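Local coordinates for aldehyde dehydrogenase family protein (Pseudomonas syringae pv. tomato, PDB 5IUV) that probably oxidises indole-3-acetaldehyde to the auxin indole-3-acetic acid with NAD+ as hydride acceptor, a step that contributes to virulence of the bacterium, at residues R21-G26 against L206-G211; L190-S193 against T199-R202; Q96-L101 against V119-G124; A57-A62 against H225-A230. All blocks are in the same frame, centred on the assembly; numbering follows the deposited sequence.

Contact 1: R21-G26 against L206-G211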
# COMPACT_ATOMS: atom_id res chain seq x y z
N ARG A 21 -4.13 42.93 -8.88
CA ARG A 21 -4.82 42.39 -10.04
C ARG A 21 -5.08 40.89 -9.96
O ARG A 21 -4.47 40.17 -9.17
CB ARG A 21 -4.02 42.72 -11.31
CG ARG A 21 -4.16 44.19 -11.76
CD ARG A 21 -3.20 44.53 -12.88
NE ARG A 21 -1.80 44.32 -12.51
CZ ARG A 21 -0.79 44.27 -13.38
NH1 ARG A 21 -1.02 44.40 -14.68
NH2 ARG A 21 0.45 44.07 -12.96
N ALA A 22 -6.02 40.43 -10.79
CA ALA A 22 -6.22 39.00 -10.99
C ALA A 22 -5.09 38.45 -11.85
O ALA A 22 -4.31 39.23 -12.42
CB ALA A 22 -7.58 38.72 -11.63
N PHE A 23 -4.97 37.13 -11.94
CA PHE A 23 -3.92 36.51 -12.75
C PHE A 23 -4.52 35.42 -13.62
O PHE A 23 -5.06 34.44 -13.12
CB PHE A 23 -2.82 35.94 -11.86
CG PHE A 23 -1.55 35.58 -12.61
CD1 PHE A 23 -1.34 34.28 -13.06
CD2 PHE A 23 -0.56 36.52 -12.83
CE1 PHE A 23 -0.17 33.93 -13.73
CE2 PHE A 23 0.61 36.19 -13.50
CZ PHE A 23 0.81 34.89 -13.94
N ILE A 24 -4.45 35.60 -14.94
CA ILE A 24 -5.03 34.63 -15.86
C ILE A 24 -4.11 34.43 -17.05
O ILE A 24 -3.65 35.41 -17.65
CB ILE A 24 -6.42 35.09 -16.37
CG1 ILE A 24 -7.40 35.26 -15.22
CG2 ILE A 24 -6.96 34.08 -17.38
CD1 ILE A 24 -8.69 35.95 -15.63
N GLN A 25 -3.82 33.17 -17.37
CA GLN A 25 -3.01 32.82 -18.54
C GLN A 25 -1.66 33.56 -18.53
O GLN A 25 -1.26 34.21 -19.50
CB GLN A 25 -3.80 33.11 -19.83
CG GLN A 25 -3.18 32.56 -21.13
CD GLN A 25 -2.92 31.06 -21.10
OE1 GLN A 25 -3.68 30.29 -20.50
NE2 GLN A 25 -1.85 30.63 -21.75
N GLY A 26 -0.96 33.48 -17.40
CA GLY A 26 0.39 33.98 -17.29
C GLY A 26 0.55 35.48 -17.13
O GLY A 26 1.68 35.97 -17.14
N LEU A 206 5.15 33.96 -8.77
CA LEU A 206 6.19 33.03 -8.34
C LEU A 206 6.00 31.66 -8.99
O LEU A 206 6.99 30.99 -9.32
CB LEU A 206 6.19 32.89 -6.81
CG LEU A 206 6.51 34.16 -6.03
CD1 LEU A 206 6.58 33.86 -4.53
CD2 LEU A 206 7.82 34.80 -6.52
N ALA A 207 4.75 31.26 -9.19
CA ALA A 207 4.47 29.98 -9.84
C ALA A 207 5.07 29.95 -11.25
O ALA A 207 5.73 28.98 -11.63
CB ALA A 207 2.97 29.71 -9.88
N ILE A 208 4.87 31.02 -12.00
CA ILE A 208 5.45 31.15 -13.33
C ILE A 208 6.98 31.11 -13.28
O ILE A 208 7.63 30.43 -14.08
CB ILE A 208 4.98 32.45 -14.02
CG1 ILE A 208 3.48 32.39 -14.29
CG2 ILE A 208 5.73 32.67 -15.34
CD1 ILE A 208 3.06 31.24 -15.19
N GLU A 209 7.55 31.84 -12.32
CA GLU A 209 9.00 31.87 -12.19
C GLU A 209 9.56 30.48 -11.85
O GLU A 209 10.65 30.12 -12.29
CB GLU A 209 9.43 32.89 -11.13
CG GLU A 209 10.94 33.07 -11.05
CD GLU A 209 11.38 34.01 -9.94
OE1 GLU A 209 10.51 34.66 -9.31
OE2 GLU A 209 12.60 34.09 -9.70
N ALA A 210 8.81 29.68 -11.10
CA ALA A 210 9.25 28.32 -10.77
C ALA A 210 9.19 27.37 -11.97
O ALA A 210 9.86 26.34 -12.00
CB ALA A 210 8.42 27.76 -9.62
N GLY A 211 8.38 27.72 -12.97
CA GLY A 211 8.26 26.88 -14.15
C GLY A 211 6.87 26.31 -14.39
O GLY A 211 6.67 25.52 -15.31

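Contact 2: L190-S193 against T199-R202. With NAD (nicotinamide-adenine-dinucleotide), chain C.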
# COMPACT_ATOMS: atom_id res chain seq x y z
N LEU A 190 -7.63 29.40 -8.40
CA LEU A 190 -7.63 29.73 -6.98
C LEU A 190 -8.43 31.00 -6.72
O LEU A 190 -8.23 32.02 -7.37
CB LEU A 190 -6.18 29.91 -6.51
CG LEU A 190 -5.94 30.32 -5.06
CD1 LEU A 190 -6.48 29.28 -4.09
CD2 LEU A 190 -4.45 30.52 -4.84
N LYS A 191 -9.36 30.91 -5.76
CA LYS A 191 -10.21 32.03 -5.38
C LYS A 191 -9.98 32.32 -3.90
O LYS A 191 -10.62 31.72 -3.04
CB LYS A 191 -11.69 31.72 -5.64
CG LYS A 191 -12.56 32.92 -6.02
CD LYS A 191 -12.64 33.98 -4.92
CE LYS A 191 -13.41 33.50 -3.70
NZ LYS A 191 -13.49 34.55 -2.64
N PRO A 192 -9.07 33.25 -3.61
CA PRO A 192 -8.80 33.63 -2.22
C PRO A 192 -9.96 34.40 -1.60
O PRO A 192 -10.79 34.98 -2.31
CB PRO A 192 -7.55 34.52 -2.34
CG PRO A 192 -7.70 35.16 -3.68
CD PRO A 192 -8.31 34.08 -4.56
N SER A 193 -10.01 34.40 -0.28
CA SER A 193 -10.99 35.20 0.44
C SER A 193 -10.87 36.68 0.09
O SER A 193 -9.76 37.21 -0.04
CB SER A 193 -10.84 35.00 1.95
OG SER A 193 -11.64 35.93 2.65
N THR A 199 -1.67 37.55 -0.69
CA THR A 199 -0.60 36.57 -0.91
C THR A 199 -0.90 35.63 -2.08
O THR A 199 0.02 35.26 -2.82
CB THR A 199 -0.29 35.73 0.37
OG1 THR A 199 -1.50 35.18 0.91
CG2 THR A 199 0.40 36.59 1.42
N ALA A 200 -2.16 35.25 -2.25
CA ALA A 200 -2.57 34.47 -3.41
C ALA A 200 -2.24 35.19 -4.72
O ALA A 200 -1.72 34.59 -5.66
CB ALA A 200 -4.06 34.16 -3.35
N ILE A 201 -2.55 36.48 -4.78
CA ILE A 201 -2.24 37.27 -5.96
C ILE A 201 -0.74 37.27 -6.23
O ILE A 201 -0.30 37.12 -7.37
CB ILE A 201 -2.75 38.73 -5.79
CG1 ILE A 201 -4.28 38.77 -5.89
CG2 ILE A 201 -2.13 39.66 -6.82
CD1 ILE A 201 -4.90 40.11 -5.51
N ARG A 202 0.04 37.41 -5.16
CA ARG A 202 1.49 37.53 -5.28
C ARG A 202 2.16 36.23 -5.74
O ARG A 202 3.08 36.26 -6.55
CB ARG A 202 2.08 38.00 -3.95
CG ARG A 202 3.61 38.16 -3.96
CD ARG A 202 4.07 39.27 -4.90
NE ARG A 202 5.52 39.44 -4.82
CZ ARG A 202 6.39 38.87 -5.66
NH1 ARG A 202 5.95 38.11 -6.65
NH2 ARG A 202 7.69 39.07 -5.50
PA NAD C . -16.68 31.47 4.38
O1A NAD C . -17.48 30.22 4.36
O2A NAD C . -17.50 32.72 4.62
O5B NAD C . -15.88 31.62 3.03
C5B NAD C . -14.73 30.83 2.65
C4B NAD C . -14.45 31.14 1.20
O4B NAD C . -15.63 30.88 0.42
C3B NAD C . -14.03 32.58 0.85
O3B NAD C . -13.06 32.59 -0.19
C2B NAD C . -15.34 33.21 0.39
O2B NAD C . -15.13 34.32 -0.48
C1B NAD C . -15.99 32.02 -0.32
N9A NAD C . -17.44 32.05 -0.46
C8A NAD C . -18.35 32.72 0.32
N7A NAD C . -19.59 32.63 -0.10
C5A NAD C . -19.49 31.83 -1.23
C6A NAD C . -20.47 31.32 -2.12
N6A NAD C . -21.77 31.61 -2.04
N1A NAD C . -20.04 30.51 -3.11
C2A NAD C . -18.74 30.25 -3.22
N3A NAD C . -17.73 30.68 -2.46
C4A NAD C . -18.18 31.47 -1.47
O3 NAD C . -15.57 31.36 5.54
PN NAD C . -14.46 32.36 6.10
O1N NAD C . -15.17 33.35 6.95
O2N NAD C . -13.63 32.85 4.98
O5D NAD C . -13.52 31.40 6.97
C5D NAD C . -13.86 31.00 8.32
C4D NAD C . -14.37 29.58 8.28
O4D NAD C . -13.34 28.72 7.73
C3D NAD C . -14.71 28.97 9.63
O3D NAD C . -15.96 28.30 9.56
C2D NAD C . -13.54 28.01 9.86
O2D NAD C . -13.80 26.88 10.68
C1D NAD C . -13.24 27.52 8.42
N1N NAD C . -11.82 26.98 8.32
C2N NAD C . -11.72 25.58 8.11
C3N NAD C . -10.47 24.99 7.95
C7N NAD C . -10.29 23.51 7.80
O7N NAD C . -11.26 22.74 8.00
N7N NAD C . -9.08 23.06 7.56
C4N NAD C . -9.34 25.80 8.02
C5N NAD C . -9.46 27.17 8.26
C6N NAD C . -10.71 27.74 8.40

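Contact 3: Q96-L101 against V119-G124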
# COMPACT_ATOMS: atom_id res chain seq x y z
N GLN A 96 12.29 32.12 -0.42
CA GLN A 96 13.16 33.20 -0.87
C GLN A 96 12.47 34.56 -0.72
O GLN A 96 13.12 35.56 -0.46
CB GLN A 96 13.57 32.96 -2.32
CG GLN A 96 14.43 34.04 -2.95
CD GLN A 96 14.77 33.70 -4.40
OE1 GLN A 96 15.19 32.58 -4.70
NE2 GLN A 96 14.56 34.66 -5.30
N ASN A 97 11.15 34.58 -0.86
CA ASN A 97 10.38 35.81 -0.71
C ASN A 97 9.58 35.86 0.58
O ASN A 97 8.55 36.53 0.67
CB ASN A 97 9.45 35.99 -1.91
CG ASN A 97 10.20 36.19 -3.20
OD1 ASN A 97 10.65 37.30 -3.48
ND2 ASN A 97 10.37 35.13 -3.98
N ALA A 98 10.07 35.15 1.59
CA ALA A 98 9.33 34.95 2.84
C ALA A 98 8.99 36.24 3.57
O ALA A 98 7.88 36.37 4.09
CB ALA A 98 10.11 34.01 3.77
N GLU A 99 9.92 37.19 3.62
CA GLU A 99 9.67 38.41 4.37
C GLU A 99 8.54 39.24 3.76
O GLU A 99 7.68 39.74 4.48
CB GLU A 99 10.95 39.24 4.48
CG GLU A 99 12.02 38.58 5.34
CD GLU A 99 13.30 39.40 5.42
OE1 GLU A 99 13.45 40.36 4.64
OE2 GLU A 99 14.15 39.07 6.27
N GLU A 100 8.56 39.38 2.44
CA GLU A 100 7.48 40.08 1.74
C GLU A 100 6.13 39.37 1.92
O GLU A 100 5.13 40.01 2.23
CB GLU A 100 7.79 40.20 0.25
CG GLU A 100 6.68 40.87 -0.55
CD GLU A 100 6.93 40.92 -2.05
OE1 GLU A 100 7.99 40.44 -2.51
OE2 GLU A 100 6.06 41.45 -2.78
N LEU A 101 6.11 38.06 1.72
CA LEU A 101 4.88 37.29 1.84
C LEU A 101 4.32 37.31 3.26
O LEU A 101 3.10 37.43 3.45
CB LEU A 101 5.11 35.84 1.39
CG LEU A 101 5.34 35.67 -0.11
CD1 LEU A 101 5.78 34.25 -0.44
CD2 LEU A 101 4.07 36.00 -0.87
N VAL A 119 5.34 30.50 11.00
CA VAL A 119 4.40 29.39 10.82
C VAL A 119 3.82 29.34 9.41
O VAL A 119 3.92 28.32 8.74
CB VAL A 119 3.25 29.47 11.85
CG1 VAL A 119 2.23 28.36 11.61
CG2 VAL A 119 3.80 29.37 13.27
N ASP A 120 3.23 30.45 8.97
CA ASP A 120 2.48 30.46 7.71
C ASP A 120 3.32 30.24 6.45
O ASP A 120 3.04 29.33 5.67
CB ASP A 120 1.72 31.77 7.57
CG ASP A 120 0.63 31.91 8.61
OD1 ASP A 120 0.98 32.03 9.81
OD2 ASP A 120 -0.56 31.90 8.23
N ILE A 121 4.33 31.08 6.25
CA ILE A 121 5.15 30.94 5.05
C ILE A 121 5.87 29.58 5.02
O ILE A 121 5.76 28.86 4.04
CB ILE A 121 6.19 32.09 4.91
CG1 ILE A 121 5.52 33.47 4.99
CG2 ILE A 121 7.01 31.92 3.63
CD1 ILE A 121 4.27 33.64 4.21
N PRO A 122 6.60 29.20 6.10
CA PRO A 122 7.23 27.87 6.07
C PRO A 122 6.23 26.73 5.92
O PRO A 122 6.56 25.71 5.32
CB PRO A 122 7.93 27.79 7.43
CG PRO A 122 8.18 29.19 7.82
CD PRO A 122 6.98 29.94 7.32
N GLY A 123 5.03 26.89 6.48
CA GLY A 123 3.99 25.88 6.39
C GLY A 123 3.46 25.73 4.98
O GLY A 123 3.21 24.61 4.52
N GLY A 124 3.28 26.86 4.29
CA GLY A 124 2.85 26.85 2.91
C GLY A 124 3.89 26.23 2.00
O GLY A 124 3.58 25.38 1.16

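Contact 4: A57-A62 against H225-A230. With NAD (nicotinamide-adenine-dinucleotide), chain C.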
# COMPACT_ATOMS: atom_id res chain seq x y z
N ALA A 57 -17.79 36.42 -15.60
CA ALA A 57 -17.05 36.51 -16.86
C ALA A 57 -15.58 36.14 -16.68
O ALA A 57 -14.96 35.52 -17.55
CB ALA A 57 -17.17 37.91 -17.45
N ASP A 58 -15.02 36.54 -15.54
CA ASP A 58 -13.62 36.24 -15.25
C ASP A 58 -13.43 34.76 -14.93
O ASP A 58 -12.41 34.17 -15.30
CB ASP A 58 -13.13 37.13 -14.11
CG ASP A 58 -13.39 38.60 -14.37
OD1 ASP A 58 -12.74 39.17 -15.27
OD2 ASP A 58 -14.27 39.18 -13.69
N ALA A 59 -14.41 34.17 -14.24
CA ALA A 59 -14.42 32.73 -14.01
C ALA A 59 -14.39 31.99 -15.34
O ALA A 59 -13.64 31.04 -15.51
CB ALA A 59 -15.64 32.32 -13.19
N GLN A 60 -15.23 32.43 -16.28
CA GLN A 60 -15.26 31.83 -17.61
C GLN A 60 -13.91 31.89 -18.30
O GLN A 60 -13.44 30.89 -18.85
CB GLN A 60 -16.32 32.50 -18.48
CG GLN A 60 -16.39 31.95 -19.90
CD GLN A 60 -16.78 30.47 -19.94
OE1 GLN A 60 -17.58 30.00 -19.13
NE2 GLN A 60 -16.22 29.75 -20.90
N ARG A 61 -13.26 33.05 -18.28
CA ARG A 61 -11.98 33.18 -18.96
C ARG A 61 -10.91 32.34 -18.26
O ARG A 61 -10.07 31.74 -18.92
CB ARG A 61 -11.53 34.64 -19.05
CG ARG A 61 -10.28 34.81 -19.91
CD ARG A 61 -10.14 36.22 -20.48
NE ARG A 61 -9.75 37.22 -19.49
CZ ARG A 61 -8.49 37.52 -19.19
NH1 ARG A 61 -7.49 36.88 -19.79
NH2 ARG A 61 -8.22 38.46 -18.29
N ALA A 62 -10.94 32.31 -16.93
CA ALA A 62 -9.93 31.56 -16.19
C ALA A 62 -10.08 30.05 -16.44
O ALA A 62 -9.09 29.33 -16.54
CB ALA A 62 -10.03 31.87 -14.70
N HIS A 225 -19.93 35.44 -3.25
CA HIS A 225 -21.23 35.38 -3.90
C HIS A 225 -21.20 35.79 -5.37
O HIS A 225 -22.21 35.70 -6.05
CB HIS A 225 -22.24 36.24 -3.16
CG HIS A 225 -21.92 37.70 -3.19
ND1 HIS A 225 -21.06 38.29 -2.28
CD2 HIS A 225 -22.33 38.69 -4.02
CE1 HIS A 225 -20.96 39.58 -2.54
NE2 HIS A 225 -21.72 39.85 -3.59
N THR A 226 -20.04 36.25 -5.85
CA THR A 226 -19.90 36.53 -7.28
C THR A 226 -19.00 35.47 -7.95
O THR A 226 -19.50 34.51 -8.53
CB THR A 226 -19.34 37.96 -7.56
OG1 THR A 226 -18.18 38.21 -6.75
CG2 THR A 226 -20.39 39.03 -7.24
N VAL A 227 -17.68 35.63 -7.87
CA VAL A 227 -16.79 34.75 -8.61
C VAL A 227 -16.67 33.37 -7.95
O VAL A 227 -16.52 32.36 -8.64
CB VAL A 227 -15.38 35.38 -8.80
CG1 VAL A 227 -14.69 35.64 -7.47
CG2 VAL A 227 -14.52 34.51 -9.72
N GLY A 228 -16.75 33.31 -6.62
CA GLY A 228 -16.72 32.03 -5.94
C GLY A 228 -17.87 31.14 -6.38
O GLY A 228 -17.68 29.99 -6.78
N LYS A 229 -19.07 31.70 -6.31
CA LYS A 229 -20.28 31.03 -6.77
C LYS A 229 -20.20 30.63 -8.24
O LYS A 229 -20.61 29.52 -8.61
CB LYS A 229 -21.50 31.94 -6.56
CG LYS A 229 -22.82 31.38 -7.08
CD LYS A 229 -23.95 32.37 -6.85
CE LYS A 229 -25.31 31.75 -7.13
NZ LYS A 229 -26.43 32.65 -6.74
N ALA A 230 -19.67 31.52 -9.07
CA ALA A 230 -19.54 31.26 -10.51
C ALA A 230 -18.66 30.05 -10.79
O ALA A 230 -18.96 29.24 -11.68
CB ALA A 230 -18.99 32.50 -11.22
PA NAD C . -16.68 31.47 4.38
O1A NAD C . -17.48 30.22 4.36
O2A NAD C . -17.50 32.72 4.62
O5B NAD C . -15.88 31.62 3.03
C5B NAD C . -14.73 30.83 2.65
C4B NAD C . -14.45 31.14 1.20
O4B NAD C . -15.63 30.88 0.42
C3B NAD C . -14.03 32.58 0.85
O3B NAD C . -13.06 32.59 -0.19
C2B NAD C . -15.34 33.21 0.39
O2B NAD C . -15.13 34.32 -0.48
C1B NAD C . -15.99 32.02 -0.32
N9A NAD C . -17.44 32.05 -0.46
C8A NAD C . -18.35 32.72 0.32
N7A NAD C . -19.59 32.63 -0.10
C5A NAD C . -19.49 31.83 -1.23
C6A NAD C . -20.47 31.32 -2.12
N6A NAD C . -21.77 31.61 -2.04
N1A NAD C . -20.04 30.51 -3.11
C2A NAD C . -18.74 30.25 -3.22
N3A NAD C . -17.73 30.68 -2.46
C4A NAD C . -18.18 31.47 -1.47
O3 NAD C . -15.57 31.36 5.54
PN NAD C . -14.46 32.36 6.10
O1N NAD C . -15.17 33.35 6.95
O2N NAD C . -13.63 32.85 4.98
O5D NAD C . -13.52 31.40 6.97
C5D NAD C . -13.86 31.00 8.32
C4D NAD C . -14.37 29.58 8.28
O4D NAD C . -13.34 28.72 7.73
C3D NAD C . -14.71 28.97 9.63
O3D NAD C . -15.96 28.30 9.56
C2D NAD C . -13.54 28.01 9.86
O2D NAD C . -13.80 26.88 10.68
C1D NAD C . -13.24 27.52 8.42
N1N NAD C . -11.82 26.98 8.32
C2N NAD C . -11.72 25.58 8.11
C3N NAD C . -10.47 24.99 7.95
C7N NAD C . -10.29 23.51 7.80
O7N NAD C . -11.26 22.74 8.00
N7N NAD C . -9.08 23.06 7.56
C4N NAD C . -9.34 25.80 8.02
C5N NAD C . -9.46 27.17 8.26
C6N NAD C . -10.71 27.74 8.40

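Contact 1: R21-G26 against L206-G211
Phe23 and Ile208 make the main apolar contact here, ring against branched chain. The far end of the phenyl ring does the touching: CZ of Phe23 lies 3.7 Å from CG1 of Ile208, and the neighbouring CE1 of Phe23 is 4.0 Å from the same carbon, an oblique approach. A chi1 of -166°, which sets CG of Phe23 beside the carbonyl carbon, extends the ring from strand 22-24 toward the helix, and the same ring meets Tyr28 edge-to-face. A looser apolar touch comes from Gly26, whose CA is 4.4 Å from CD1 of Ile208, so this one isoleucine meets both the strand and the turn after it.

No hydrogen bond crosses between the segments; the polar interactions anchor each side separately. Gln25 N bonds to Asn218 OD1, and the backbone of Phe23 pairs with Val219. At the helix end, Gly211 has positive phi (118°) and its N bonds back to Ile208 O and, weakly, to Ala207 O. The arrangement joins the N-terminal two-stranded hairpin 22-24/27-29 to the last turn of helix 198-210, which ends in a Schellman motif.

Contact 2: L190-S193 against T199-R202
The contact belongs to the beta-alpha-beta unit of strand 187-191, helix 198-210 and strand 217-219 in the NAD-binding part of the protein, and it lies where the chain leaves the first strand and returns as helix. Leu190 and Pro192 both face the helix and converge on the methyl of Ala200. The proline ring supplies the tighter touch, with CB of Pro192 3.7 Å and CG of Pro192 3.8 Å from Ala200 CB, so that both carbons lie against the methyl. Leu190 adds a single branch: a chi1 of 177°, with CG anti to the backbone N, carries CD2 to within 4.0 Å of Ala200 CB. All three residues are buried, and the small alanine is consistent with the close approach of helix and strand end, the CA atoms of Pro192 and Ala200 being 6.4 Å apart.

Between these two residues, Lys191 points the other way, to the dinucleotide. Its chain bends at chi2 and chi3, bringing NZ of Lys191 to 2.7 Å from NAD O2B and, longer, 3.2 Å from NAD O3B, the two hydroxyls of the adenosine ribose. The same NZ meets Pro192 O at 2.8 Å, from above the carbonyl plane, and Gly222 O; four oxygens are more than its three hydrogens can serve fully at once, so some must be shared. Ser193 CA lies 3.4 Å from NAD O3B. Leu190 at the strand end and Pro192 just beyond it face the crossover helix and Lys191 the cofactor, an arrangement typical of the adenosine-ribose site in the Rossmann-like domain of aldehyde dehydrogenases.

Contact 3: Q96-L101 against V119-G124
Ile121 reaches across to Ala98 and Leu101 and carries the whole contact from its side. Ahead of it in sequence, Val119 and Asp120 turn to other parts of the fold: Val119 packs on Met172 of helix 170-183, and the carboxylate of Asp120 forms a salt bridge with Lys111 through OD2.

At Ile121 the side chain forks between two residues one turn apart on the other helix. Its chi1 of -53° puts CG1 beside the backbone N and CG2 anti to it; CG2 of Ile121 meets CB of Ala98 at 3.7 Å and lies 3.9 Å from CA of the same alanine. The longer branch goes to Leu101: CD1 of Ile121 is 3.7 Å from Leu101 CB and 3.8 Å from Leu101 C, and so rests against the base of the leucine and its backbone. Between the two, CG1 of Ile121 passes 3.8 Å from the carbonyl oxygen of Ala98. The isoleucine therefore straddles the first turn of helix 98-109, with its CA 6.2 Å from that of Ala98. Helix 98-109 here packs on helix 113-134, and Leu171 of helix 170-183 also touches Ile121.

Next comes Pro122, whose nitrogen has no bond to the preceding turn, and the helix is kinked there. Regular bonding resumes beyond it: Gly123 N is bonded to Val119 O, and Gly124 N to Asp120 O at 2.8 Å. On the opposing helix, the N of Leu101 is bonded to Asn97 O, which closes the turn that Ile121 spans.

Contact 4: A57-A62 against H225-A230
Ala59 turns its methyl toward the other helix, between Val227 and Ala230, which both direct their own side chains back at it. The meeting with Ala230 is methyl to methyl, CB of Ala59 lying 3.9 Å from Ala230 CB. Val227 approaches with one branch: its chi1 of 62° leaves CG2 anti to the backbone N and pointing to Ala59, and CG2 of Val227 is 4.3 Å from Ala59 CB, a looser touch. Because Val227 and Ala230 stand three residues apart, they project from the same face of their helix. The CA atoms of Ala59 and Val227 are 6.2 Å apart. No hydrogen bond links the segments.

The other branch of Val227, CG1, is turned to Lys191 and lies against it, so the valine bridges helix 56-72 and the lysine that holds the cofactor ribose. On another face of helix 224-232 the backbone borders the adenine of NAD: Gly228 C and Lys229 N are each 3.4 Å from NAD C2A. With no side chain at Gly228, the adenine lies directly against the backbone.

Helix 224-232, which opens with a wider pi-type turn, is thus sandwiched between adenine and helix 56-72. Helix 56-72 is tied further by Gln60 to His234 and by Asp58 to Ala32 N, while Ala62 packs on Val189 of strand 187-191.

Contacts 1 and 2 share helix 198-210: its beginning packs on strand 187-191 and its end on the N-terminal hairpin, their centres about 11 Å apart, with Arg21 O 3.4 Å from Ile201 CG2. Contact 3 joins this helix through the salt bridge of Arg202 NE to Glu100 OE2, 2.9 Å long. Contact 4 meets contact 2 at the cofactor, where Lys191 CD lies 3.7 Å from Val227 CG1; these two contacts both touch NAD, one at the ribose and one at the adenine. Ile24 also links contact 1 to helix 56-72. Contacts 3 and 4 do not touch, their nearest atoms being about 20 Å apart.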